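Local coordinates for PTS system, nitrogen regulatory IIA protein (Neisseria meningitidis, PDB 2A0J), which probably carries a phosphoryl group on a histidine as the IIA component of a phosphotransferase system linked to nitrogen regulation, at residues Q61-P66 / S128-L133; T57-G62 / G122-K127; S11-D16 / E140-I145; R24-A29 / V87-P92. One frame throughout, in Å; residues are numbered along the deposited sequence.

The four contacts illustrate how a small alpha/beta protein joins loops, helices and sheet strands across the chain. Contacts 1 and 2 share Q61 and G62, and their centres lie about 5 Å apart; R130 NH1 of contact 1 reaches F124 O of contact 2. Contact 3 sits about 13 Å from contact 1, centre to centre, where helices 127-135 and 139-146 pack through L133 and V142. Contact 4, about 14 Å from contact 1, meets it through A64 and P66, which lie against F89. P66 directly precedes H67, which stands at the histidine position of the family's phosphorylation motif and is probably the phosphorylated residue, so contacts 1, 2 and 4 converge on the chain leading to it.

Contact 1: residues Q61-P66 / S128-L133; sequences QGVAIP and SIRESL
R130 meets Q61 with CG beside its own backbone N, the chain extended at chi2 and bent at chi3 (-52°), which swings its guanidinium over to the loop. The answering chain of Q61 has CG beside its backbone N (chi1 -62°) and runs extended beyond that point, and the two side chains cross at about a right angle. The amide lies over part of one face of the guanidinium, near the rim and tilted by 36°: Q61 CD stands 3.4 Å above the guanidinium plane of R130. This is a close approach of polar groups, with no hydrogen bond between them. Q61 NE2 comes within 2.8 Å of R130 NH1, but both are donors as modelled, and the details of so close an approach are doubtful. The polar partner of R130 NH1 is instead F124 O, to which it is hydrogen-bonded, a link that helps fix the rotation of the guanidinium.

Lower down, the aliphatic part of the arginine serves as an apolar surface. V63 CG2, the branch beside the backbone N, touches R130 CD at 3.6 Å and comes to 4.1 Å from R130 CG, again with the chains crossing nearly perpendicularly.

The contact joins the start of strand 63-70, an outermost strand of the sheet, to helix 127-135. F124 of helix 110-124 packs against both V63 and L133, while L133 also touches L99 of strand 97-106.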
loop_
_atom_site.group_PDB
_atom_site.type_symbol
_atom_site.label_atom_id
_atom_site.label_comp_id
_atom_site.label_asym_id
_atom_site.label_seq_id
_atom_site.Cartn_x
_atom_site.Cartn_y
_atom_site.Cartn_z
ATOM N N GLN A 61 -5.372 12.881 4.387
ATOM C CA GLN A 61 -5.926 13.214 3.085
ATOM C C GLN A 61 -6.273 12.033 2.172
ATOM O O GLN A 61 -5.973 12.050 0.977
ATOM C CB GLN A 61 -4.973 14.165 2.366
ATOM C CG GLN A 61 -4.776 15.483 3.086
ATOM C CD GLN A 61 -3.453 16.143 2.737
ATOM O OE1 GLN A 61 -3.241 17.322 3.020
ATOM N NE2 GLN A 61 -2.549 15.378 2.131
ATOM N N GLY A 62 -6.916 11.018 2.742
ATOM C CA GLY A 62 -7.334 9.854 1.972
ATOM C C GLY A 62 -6.249 8.891 1.521
ATOM O O GLY A 62 -6.526 7.957 0.763
ATOM N N VAL A 63 -5.021 9.114 1.978
ATOM C CA VAL A 63 -3.902 8.257 1.622
ATOM C C VAL A 63 -3.371 7.467 2.820
ATOM O O VAL A 63 -3.541 7.870 3.973
ATOM C CB VAL A 63 -2.744 9.079 1.042
ATOM C CG1 VAL A 63 -1.584 8.151 0.667
ATOM C CG2 VAL A 63 -3.229 9.875 -0.165
ATOM N N ALA A 64 -2.731 6.336 2.535
ATOM C CA ALA A 64 -2.154 5.482 3.569
ATOM C C ALA A 64 -1.070 4.593 2.955
ATOM O O ALA A 64 -1.060 4.342 1.744
ATOM C CB ALA A 64 -3.244 4.624 4.219
ATOM N N ILE A 65 -0.163 4.116 3.800
ATOM C CA ILE A 65 0.934 3.262 3.361
ATOM C C ILE A 65 1.179 2.115 4.331
ATOM O O ILE A 65 2.175 2.104 5.047
ATOM C CB ILE A 65 2.252 4.062 3.229
ATOM C CG1 ILE A 65 2.465 4.924 4.482
ATOM C CG2 ILE A 65 2.227 4.915 1.969
ATOM C CD1 ILE A 65 3.842 5.549 4.588
ATOM N N PRO A 66 0.269 1.129 4.368
ATOM C CA PRO A 66 0.472 0.005 5.289
ATOM C C PRO A 66 1.746 -0.737 4.877
ATOM O O PRO A 66 2.011 -0.899 3.685
ATOM C CB PRO A 66 -0.782 -0.856 5.079
ATOM C CG PRO A 66 -1.787 0.079 4.479
ATOM C CD PRO A 66 -0.959 0.949 3.574
ATOM N N SER A 128 -2.440 17.619 -6.581
ATOM C CA SER A 128 -2.660 17.211 -7.963
ATOM C C SER A 128 -2.336 15.740 -8.217
ATOM O O SER A 128 -2.950 15.119 -9.076
ATOM C CB SER A 128 -1.856 18.109 -8.907
ATOM O OG SER A 128 -0.514 18.206 -8.483
ATOM N N ILE A 129 -1.379 15.179 -7.482
ATOM C CA ILE A 129 -1.040 13.771 -7.656
ATOM C C ILE A 129 -2.157 12.889 -7.103
ATOM O O ILE A 129 -2.521 11.879 -7.709
ATOM C CB ILE A 129 0.272 13.397 -6.941
ATOM C CG1 ILE A 129 1.465 13.997 -7.694
ATOM C CG2 ILE A 129 0.393 11.868 -6.849
ATOM C CD1 ILE A 129 2.807 13.745 -7.026
ATOM N N ARG A 130 -2.698 13.274 -5.950
ATOM C CA ARG A 130 -3.783 12.516 -5.337
ATOM C C ARG A 130 -5.036 12.618 -6.201
ATOM O O ARG A 130 -5.795 11.654 -6.335
ATOM C CB ARG A 130 -4.093 13.041 -3.930
ATOM C CG ARG A 130 -2.950 12.926 -2.930
ATOM C CD ARG A 130 -3.449 13.209 -1.518
ATOM N NE ARG A 130 -4.185 14.466 -1.425
ATOM C CZ ARG A 130 -3.663 15.623 -1.025
ATOM N NH1 ARG A 130 -2.384 15.701 -0.668
ATOM N NH2 ARG A 130 -4.428 16.706 -0.977
ATOM N N GLU A 131 -5.249 13.794 -6.785
ATOM C CA GLU A 131 -6.405 14.016 -7.642
ATOM C C GLU A 131 -6.346 13.143 -8.889
ATOM O O GLU A 131 -7.369 12.623 -9.328
ATOM C CB GLU A 131 -6.501 15.493 -8.033
ATOM C CG GLU A 131 -7.120 16.367 -6.956
ATOM C CD GLU A 131 -7.119 17.837 -7.318
ATOM O OE1 GLU A 131 -7.810 18.618 -6.628
ATOM O OE2 GLU A 131 -6.424 18.213 -8.285
ATOM N N SER A 132 -5.148 12.981 -9.454
ATOM C CA SER A 132 -4.968 12.147 -10.640
ATOM C C SER A 132 -5.223 10.681 -10.304
ATOM O O SER A 132 -5.947 9.989 -11.025
ATOM C CB SER A 132 -3.550 12.295 -11.195
ATOM O OG SER A 132 -3.386 13.540 -11.839
ATOM N N LEU A 133 -4.622 10.218 -9.208
ATOM C CA LEU A 133 -4.778 8.836 -8.760
ATOM C C LEU A 133 -6.239 8.498 -8.492
ATOM O O LEU A 133 -6.619 7.326 -8.491
ATOM C CB LEU A 133 -3.931 8.576 -7.505
ATOM C CG LEU A 133 -2.419 8.503 -7.774
ATOM C CD1 LEU A 133 -1.644 8.623 -6.487
ATOM C CD2 LEU A 133 -2.084 7.198 -8.480
#

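Contact 2: residues T57-G62 / G122-K127; sequences TGLGQG and GKFSQK
L59 and F124 mark the closest backbone approach, with 8.2 Å between L59 CA and F124 CA, and the gap is spanned by side chains and a water. The segment 57-62 has no regular structure. It turns through three successive residues of positive phi: G60 (phi 102°), in a backbone conformation that glycine readily adopts, then Q61 and G62. Opposite this turn, G122-F124 is helical, and Q126 takes the N-cap position of the next helix.

Between side chains there is one apolar contact. L59 CD1 approaches F124 CD2 at 4.0 Å and lies at the edge of the ring, near its plane. It therefore meets the rim and does not cover a face. Both residues place CG beside the backbone N, with chi1 close to -60°, and each is directed toward the other segment. Q61 faces the helix too, but its NE2 stays 4.2 Å from F124 O, a distant approach and no bond.

A water supplies the polar link between the backbones. It donates to G60 O at 2.9 Å and, in a weak bond, to F124 O at 3.4 Å. The second carbonyl is thus doubly approached, because R130 of helix 127-135 also donates to it.

Here the loop between helix 41-52 and strand 63-70 is set against the last part of helix 110-124. L59 also packs on I65 and F124 on V63, both of strand 63-70, and F124 reaches L133 of helix 127-135.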
loop_
_atom_site.group_PDB
_atom_site.type_symbol
_atom_site.label_atom_id
_atom_site.label_comp_id
_atom_site.label_asym_id
_atom_site.label_seq_id
_atom_site.Cartn_x
_atom_site.Cartn_y
_atom_site.Cartn_z
ATOM N N THR A 57 -1.268 3.902 9.577
ATOM C CA THR A 57 -0.247 4.202 8.590
ATOM C C THR A 57 -0.808 5.188 7.589
ATOM O O THR A 57 -0.259 5.367 6.510
ATOM C CB THR A 57 0.238 2.925 7.866
ATOM O OG1 THR A 57 -0.888 2.114 7.491
ATOM C CG2 THR A 57 1.147 2.129 8.783
ATOM N N GLY A 58 -1.917 5.820 7.967
ATOM C CA GLY A 58 -2.537 6.823 7.123
ATOM C C GLY A 58 -1.690 8.081 7.174
ATOM O O GLY A 58 -1.251 8.498 8.247
ATOM N N LEU A 59 -1.447 8.686 6.017
ATOM C CA LEU A 59 -0.629 9.894 5.942
ATOM C C LEU A 59 -1.478 11.150 6.017
ATOM O O LEU A 59 -0.958 12.255 6.153
ATOM C CB LEU A 59 0.164 9.908 4.634
ATOM C CG LEU A 59 1.173 8.784 4.391
ATOM C CD1 LEU A 59 1.698 8.887 2.970
ATOM C CD2 LEU A 59 2.309 8.881 5.395
ATOM N N GLY A 60 -2.791 10.968 5.935
ATOM C CA GLY A 60 -3.695 12.098 5.962
ATOM C C GLY A 60 -4.154 12.371 4.536
ATOM O O GLY A 60 -3.419 12.093 3.583
ATOM N N GLN A 61 -5.372 12.881 4.387
ATOM C CA GLN A 61 -5.926 13.214 3.085
ATOM C C GLN A 61 -6.273 12.033 2.172
ATOM O O GLN A 61 -5.973 12.050 0.977
ATOM C CB GLN A 61 -4.973 14.165 2.366
ATOM C CG GLN A 61 -4.776 15.483 3.086
ATOM C CD GLN A 61 -3.453 16.143 2.737
ATOM O OE1 GLN A 61 -3.241 17.322 3.020
ATOM N NE2 GLN A 61 -2.549 15.378 2.131
ATOM N N GLY A 62 -6.916 11.018 2.742
ATOM C CA GLY A 62 -7.334 9.854 1.972
ATOM C C GLY A 62 -6.249 8.891 1.521
ATOM O O GLY A 62 -6.526 7.957 0.763
ATOM N N GLY A 122 6.046 11.685 -0.323
ATOM C CA GLY A 122 6.259 12.951 -0.998
ATOM C C GLY A 122 5.237 13.139 -2.098
ATOM O O GLY A 122 4.584 14.186 -2.176
ATOM N N LYS A 123 5.089 12.119 -2.942
ATOM C CA LYS A 123 4.136 12.180 -4.039
ATOM C C LYS A 123 2.720 12.397 -3.537
ATOM O O LYS A 123 1.971 13.208 -4.092
ATOM C CB LYS A 123 4.171 10.895 -4.865
ATOM C CG LYS A 123 5.439 10.679 -5.652
ATOM C CD LYS A 123 5.273 9.517 -6.615
ATOM C CE LYS A 123 6.445 9.414 -7.592
ATOM N NZ LYS A 123 6.543 10.593 -8.501
ATOM N N PHE A 124 2.364 11.668 -2.482
ATOM C CA PHE A 124 1.031 11.742 -1.894
ATOM C C PHE A 124 0.710 13.058 -1.188
ATOM O O PHE A 124 -0.460 13.370 -0.942
ATOM C CB PHE A 124 0.820 10.573 -0.924
ATOM C CG PHE A 124 0.878 9.222 -1.583
ATOM C CD1 PHE A 124 0.318 9.021 -2.841
ATOM C CD2 PHE A 124 1.477 8.145 -0.940
ATOM C CE1 PHE A 124 0.354 7.764 -3.453
ATOM C CE2 PHE A 124 1.519 6.880 -1.543
ATOM C CZ PHE A 124 0.956 6.690 -2.801
ATOM N N SER A 125 1.735 13.836 -0.865
ATOM C CA SER A 125 1.510 15.111 -0.194
ATOM C C SER A 125 1.061 16.172 -1.187
ATOM O O SER A 125 0.644 17.260 -0.791
ATOM C CB SER A 125 2.785 15.578 0.511
ATOM O OG SER A 125 3.848 15.734 -0.414
ATOM N N GLN A 126 1.143 15.847 -2.475
ATOM C CA GLN A 126 0.760 16.777 -3.535
ATOM C C GLN A 126 -0.683 16.589 -3.951
ATOM O O GLN A 126 -1.083 15.502 -4.371
ATOM C CB GLN A 126 1.656 16.592 -4.752
ATOM C CG GLN A 126 3.114 16.867 -4.488
ATOM C CD GLN A 126 3.930 16.774 -5.751
ATOM O OE1 GLN A 126 3.587 17.386 -6.766
ATOM N NE2 GLN A 126 5.019 16.011 -5.703
ATOM N N LYS A 127 -1.457 17.665 -3.849
ATOM C CA LYS A 127 -2.870 17.621 -4.185
ATOM C C LYS A 127 -3.168 17.110 -5.594
ATOM O O LYS A 127 -4.046 16.266 -5.782
ATOM C CB LYS A 127 -3.497 19.004 -3.998
ATOM C CG LYS A 127 -5.004 19.004 -4.202
ATOM C CD LYS A 127 -5.638 20.299 -3.753
ATOM C CE LYS A 127 -7.143 20.239 -3.931
ATOM N NZ LYS A 127 -7.730 19.087 -3.195
HETATM O O HOH W 1 -0.888 12.780 2.331
#

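Contact 3: residues S11-D16 / E140-I145; sequences SHIVLD and EEVRAI
I13 meets R143 along the aliphatic stem and not at its flat group: the guanidinium presents neither face nor edge to the strand. I13 CD1 touches R143 CG at 3.5 Å and lies 4.1 Å from R143 CD, the two chains crossing at about a right angle. A bend at chi3 (69°) turns the arginine beyond CD, and its NE is hydrogen-bonded to L8 O, so the polar end has a partner outside this contact.

The rest is branched aliphatic packing. V142 CG2, beside the backbone N, meets L15 CD2 at 3.8 Å as the two chains slide past each other in opposite directions. The other methyl, V142 CG1, stands 4.4 Å from I13 CD1, a looser touch. V142 is thus received by I13 on the strand and by L15 where the chain turns the corner, while F80 of strand 77-83 and L133 of helix 127-135 also pack against it.

Helix 139-146, near the C-terminus, is in this way packed through I13, L15 and V142 on strand 13-17, one outermost strand of the mixed four-stranded sheet, of order 1-3-4-2, in this EIIA type 2 alpha/beta domain.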
loop_
_atom_site.group_PDB
_atom_site.type_symbol
_atom_site.label_atom_id
_atom_site.label_comp_id
_atom_site.label_asym_id
_atom_site.label_seq_id
_atom_site.Cartn_x
_atom_site.Cartn_y
_atom_site.Cartn_z
ATOM N N SER A 11 -0.397 -6.377 -12.301
ATOM C CA SER A 11 -1.113 -7.462 -11.633
ATOM C C SER A 11 -1.275 -7.199 -10.124
ATOM O O SER A 11 -2.026 -7.899 -9.449
ATOM C CB SER A 11 -0.364 -8.784 -11.829
ATOM O OG SER A 11 0.866 -8.766 -11.124
ATOM N N HIS A 12 -0.559 -6.201 -9.605
ATOM C CA HIS A 12 -0.628 -5.851 -8.181
ATOM C C HIS A 12 -1.391 -4.545 -7.932
ATOM O O HIS A 12 -1.268 -3.941 -6.866
ATOM C CB HIS A 12 0.781 -5.722 -7.590
ATOM C CG HIS A 12 1.504 -7.028 -7.442
ATOM N ND1 HIS A 12 2.813 -7.110 -7.020
ATOM C CD2 HIS A 12 1.102 -8.301 -7.667
ATOM C CE1 HIS A 12 3.187 -8.377 -6.994
ATOM N NE2 HIS A 12 2.166 -9.119 -7.384
ATOM N N ILE A 13 -2.180 -4.128 -8.920
ATOM C CA ILE A 13 -2.966 -2.903 -8.841
ATOM C C ILE A 13 -4.460 -3.188 -8.977
ATOM O O ILE A 13 -4.875 -3.894 -9.889
ATOM C CB ILE A 13 -2.545 -1.928 -9.946
ATOM C CG1 ILE A 13 -1.068 -1.565 -9.763
ATOM C CG2 ILE A 13 -3.447 -0.697 -9.936
ATOM C CD1 ILE A 13 -0.493 -0.746 -10.888
ATOM N N VAL A 14 -5.254 -2.646 -8.052
ATOM C CA VAL A 14 -6.714 -2.810 -8.048
ATOM C C VAL A 14 -7.309 -1.402 -8.150
ATOM O O VAL A 14 -6.999 -0.531 -7.333
ATOM C CB VAL A 14 -7.211 -3.491 -6.738
ATOM C CG1 VAL A 14 -8.724 -3.670 -6.773
ATOM C CG2 VAL A 14 -6.537 -4.834 -6.561
ATOM N N LEU A 15 -8.163 -1.184 -9.144
ATOM C CA LEU A 15 -8.749 0.134 -9.378
ATOM C C LEU A 15 -10.116 0.435 -8.773
ATOM O O LEU A 15 -10.441 1.601 -8.548
ATOM C CB LEU A 15 -8.834 0.384 -10.886
ATOM C CG LEU A 15 -7.544 0.255 -11.698
ATOM C CD1 LEU A 15 -7.881 0.239 -13.180
ATOM C CD2 LEU A 15 -6.596 1.396 -11.358
ATOM N N ASP A 16 -10.919 -0.595 -8.511
ATOM C CA ASP A 16 -12.264 -0.373 -7.988
ATOM C C ASP A 16 -12.713 -1.432 -6.988
ATOM O O ASP A 16 -13.721 -2.106 -7.194
ATOM C CB ASP A 16 -13.242 -0.324 -9.164
ATOM C CG ASP A 16 -14.602 0.214 -8.776
ATOM O OD1 ASP A 16 -15.521 0.136 -9.617
ATOM O OD2 ASP A 16 -14.756 0.720 -7.643
ATOM N N GLU A 140 -2.109 1.363 -15.857
ATOM C CA GLU A 140 -0.871 1.853 -16.458
ATOM C C GLU A 140 -0.668 3.321 -16.076
ATOM O O GLU A 140 0.450 3.743 -15.786
ATOM C CB GLU A 140 -0.893 1.700 -17.991
ATOM C CG GLU A 140 -2.255 1.375 -18.616
ATOM C CD GLU A 140 -2.638 -0.102 -18.530
ATOM O OE1 GLU A 140 -3.672 -0.401 -17.898
ATOM O OE2 GLU A 140 -1.912 -0.958 -19.101
ATOM N N GLU A 141 -1.751 4.096 -16.075
ATOM C CA GLU A 141 -1.677 5.502 -15.684
ATOM C C GLU A 141 -1.252 5.573 -14.213
ATOM O O GLU A 141 -0.447 6.428 -13.827
ATOM C CB GLU A 141 -3.038 6.186 -15.862
ATOM C CG GLU A 141 -3.465 6.360 -17.312
ATOM C CD GLU A 141 -4.942 6.679 -17.457
ATOM O OE1 GLU A 141 -5.772 5.812 -17.109
ATOM O OE2 GLU A 141 -5.277 7.792 -17.918
ATOM N N VAL A 142 -1.797 4.676 -13.391
ATOM C CA VAL A 142 -1.432 4.646 -11.978
ATOM C C VAL A 142 0.075 4.441 -11.819
ATOM O O VAL A 142 0.723 5.141 -11.040
ATOM C CB VAL A 142 -2.172 3.523 -11.232
ATOM C CG1 VAL A 142 -1.622 3.374 -9.825
ATOM C CG2 VAL A 142 -3.658 3.839 -11.185
ATOM N N ARG A 143 0.628 3.484 -12.562
ATOM C CA ARG A 143 2.060 3.210 -12.498
ATOM C C ARG A 143 2.866 4.412 -12.961
ATOM O O ARG A 143 3.840 4.798 -12.319
ATOM C CB ARG A 143 2.433 2.002 -13.369
ATOM C CG ARG A 143 2.051 0.654 -12.790
ATOM C CD ARG A 143 2.577 -0.500 -13.640
ATOM N NE ARG A 143 4.033 -0.636 -13.602
ATOM C CZ ARG A 143 4.868 -0.043 -14.444
ATOM N NH1 ARG A 143 4.404 0.737 -15.409
ATOM N NH2 ARG A 143 6.175 -0.231 -14.316
ATOM N N ALA A 144 2.457 4.993 -14.085
ATOM C CA ALA A 144 3.140 6.149 -14.648
ATOM C C ALA A 144 3.230 7.264 -13.615
ATOM O O ALA A 144 4.271 7.906 -13.473
ATOM C CB ALA A 144 2.403 6.643 -15.901
ATOM N N ILE A 145 2.140 7.494 -12.893
ATOM C CA ILE A 145 2.131 8.533 -11.876
ATOM C C ILE A 145 3.019 8.150 -10.690
ATOM O O ILE A 145 3.840 8.944 -10.239
ATOM C CB ILE A 145 0.698 8.807 -11.368
ATOM C CG1 ILE A 145 -0.174 9.301 -12.526
ATOM C CG2 ILE A 145 0.735 9.827 -10.230
ATOM C CD1 ILE A 145 -1.660 9.330 -12.216
#

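Contact 4: residues R24-A29 / V87-P92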
loop_
_atom_site.group_PDB
_atom_site.type_symbol
_atom_site.label_atom_id
_atom_site.label_comp_id
_atom_site.label_asym_id
_atom_site.label_seq_id
_atom_site.Cartn_x
_atom_site.Cartn_y
_atom_site.Cartn_z
ATOM N N ARG A 24 -10.982 -5.905 6.319
ATOM C CA ARG A 24 -11.279 -6.516 5.028
ATOM C C ARG A 24 -10.184 -6.139 4.035
ATOM O O ARG A 24 -9.627 -6.993 3.346
ATOM C CB ARG A 24 -12.638 -6.015 4.531
ATOM C CG ARG A 24 -13.364 -6.938 3.562
ATOM C CD ARG A 24 -12.553 -7.210 2.308
ATOM N NE ARG A 24 -12.216 -8.627 2.186
ATOM C CZ ARG A 24 -13.095 -9.588 1.918
ATOM N NH1 ARG A 24 -14.376 -9.289 1.733
ATOM N NH2 ARG A 24 -12.694 -10.851 1.844
ATOM N N LEU A 25 -9.884 -4.848 3.975
ATOM C CA LEU A 25 -8.857 -4.326 3.091
ATOM C C LEU A 25 -7.519 -5.050 3.327
ATOM O O LEU A 25 -6.809 -5.406 2.379
ATOM C CB LEU A 25 -8.710 -2.822 3.349
ATOM C CG LEU A 25 -7.796 -1.956 2.480
ATOM C CD1 LEU A 25 -8.248 -1.995 1.032
ATOM C CD2 LEU A 25 -7.831 -0.526 3.002
ATOM N N PHE A 26 -7.178 -5.271 4.595
ATOM C CA PHE A 26 -5.926 -5.946 4.928
ATOM C C PHE A 26 -5.941 -7.424 4.537
ATOM O O PHE A 26 -4.908 -7.985 4.169
ATOM C CB PHE A 26 -5.608 -5.794 6.426
ATOM C CG PHE A 26 -4.812 -4.553 6.761
ATOM C CD1 PHE A 26 -5.340 -3.287 6.547
ATOM C CD2 PHE A 26 -3.531 -4.654 7.289
ATOM C CE1 PHE A 26 -4.602 -2.140 6.852
ATOM C CE2 PHE A 26 -2.786 -3.513 7.596
ATOM C CZ PHE A 26 -3.321 -2.258 7.378
ATOM N N GLU A 27 -7.103 -8.060 4.617
ATOM C CA GLU A 27 -7.192 -9.465 4.235
ATOM C C GLU A 27 -6.933 -9.605 2.743
ATOM O O GLU A 27 -6.189 -10.481 2.316
ATOM C CB GLU A 27 -8.563 -10.035 4.586
ATOM C CG GLU A 27 -8.722 -10.347 6.063
ATOM C CD GLU A 27 -10.100 -10.864 6.404
ATOM O OE1 GLU A 27 -10.307 -11.264 7.566
ATOM O OE2 GLU A 27 -10.976 -10.866 5.513
ATOM N N GLU A 28 -7.541 -8.724 1.958
ATOM C CA GLU A 28 -7.364 -8.739 0.517
ATOM C C GLU A 28 -5.904 -8.474 0.132
ATOM O O GLU A 28 -5.427 -8.961 -0.897
ATOM C CB GLU A 28 -8.269 -7.687 -0.127
ATOM C CG GLU A 28 -9.209 -8.256 -1.181
ATOM C CD GLU A 28 -8.469 -8.895 -2.343
ATOM O OE1 GLU A 28 -7.799 -8.166 -3.105
ATOM O OE2 GLU A 28 -8.558 -10.130 -2.492
ATOM N N ALA A 29 -5.197 -7.700 0.952
ATOM C CA ALA A 29 -3.798 -7.388 0.682
ATOM C C ALA A 29 -2.945 -8.642 0.857
ATOM O O ALA A 29 -2.067 -8.919 0.038
ATOM C CB ALA A 29 -3.312 -6.284 1.613
ATOM N N VAL A 87 -12.632 4.445 3.138
ATOM C CA VAL A 87 -12.633 3.516 4.265
ATOM C C VAL A 87 -12.064 4.160 5.520
ATOM O O VAL A 87 -11.024 4.818 5.466
ATOM C CB VAL A 87 -11.804 2.243 3.928
ATOM C CG1 VAL A 87 -11.453 1.474 5.194
ATOM C CG2 VAL A 87 -12.591 1.355 2.987
ATOM N N GLY A 88 -12.762 3.981 6.641
ATOM C CA GLY A 88 -12.303 4.532 7.911
ATOM C C GLY A 88 -10.974 3.882 8.227
ATOM O O GLY A 88 -10.916 2.685 8.491
ATOM N N PHE A 89 -9.908 4.672 8.194
ATOM C CA PHE A 89 -8.562 4.161 8.420
ATOM C C PHE A 89 -7.940 4.623 9.729
ATOM O O PHE A 89 -6.754 4.389 9.963
ATOM C CB PHE A 89 -7.655 4.609 7.271
ATOM C CG PHE A 89 -6.710 3.551 6.792
ATOM C CD1 PHE A 89 -7.159 2.517 5.972
ATOM C CD2 PHE A 89 -5.363 3.581 7.160
ATOM C CE1 PHE A 89 -6.276 1.523 5.523
ATOM C CE2 PHE A 89 -4.471 2.593 6.722
ATOM C CZ PHE A 89 -4.925 1.565 5.904
ATOM N N ASP A 90 -8.723 5.283 10.575
ATOM C CA ASP A 90 -8.206 5.773 11.844
ATOM C C ASP A 90 -7.049 6.736 11.560
ATOM O O ASP A 90 -6.141 6.897 12.372
ATOM C CB ASP A 90 -7.728 4.599 12.709
ATOM C CG ASP A 90 -8.765 3.473 12.803
ATOM O OD1 ASP A 90 -8.821 2.618 11.888
ATOM O OD2 ASP A 90 -9.540 3.451 13.785
ATOM N N ALA A 91 -7.108 7.374 10.391
ATOM C CA ALA A 91 -6.091 8.323 9.940
ATOM C C ALA A 91 -5.811 9.478 10.905
ATOM O O ALA A 91 -6.643 9.816 11.749
ATOM C CB ALA A 91 -6.484 8.879 8.581
ATOM N N PRO A 92 -4.628 10.109 10.770
ATOM C CA PRO A 92 -4.173 11.236 11.596
ATOM C C PRO A 92 -5.027 12.507 11.521
ATOM O O PRO A 92 -4.963 13.341 12.425
ATOM C CB PRO A 92 -2.744 11.479 11.099
ATOM C CG PRO A 92 -2.319 10.153 10.604
ATOM C CD PRO A 92 -3.545 9.672 9.870
#
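L25 is the first residue of segment 24-29 to touch F89. Its CG is anti to the backbone N (chi1 -174°). With chi2 near 60° for CD1, CD2 is the branch that continues the chain in extended form, and L25 CD2 lies 3.6 Å from F89 CE1. The methyl sits at the edge of the ring, in its plane, and the two side chains cross at about a right angle.

F26 comes next along the helix and approaches the same ring from a second position. F26 CE1 stands 3.8 Å from F89 CZ. Seen from F26, that atom lies at the edge near the ring plane, and the two side chains again cross nearly perpendicularly. F89 therefore receives two consecutive helix residues on neighbouring ring atoms, CE1 and CZ.

All three touching residues are buried. F26 has an edge-to-face partner in F49 of helix 41-52, while K22 makes a cation-pi contact with F89 and also donates to F89 O, so the aromatic residue of the loop is held by its ring and by its carbonyl.

F89, from the connection between strands 86-87 and 97-106, thus packs edge-on against L25 CD2 and beside F26, in the hydrophobic layer between helices 22-33 and 41-52 and strand 63-70. F89 and F26 also pack on P66, which directly precedes the probable phosphorylation histidine of the IIA family; this places the cluster next to the chain leading into that site.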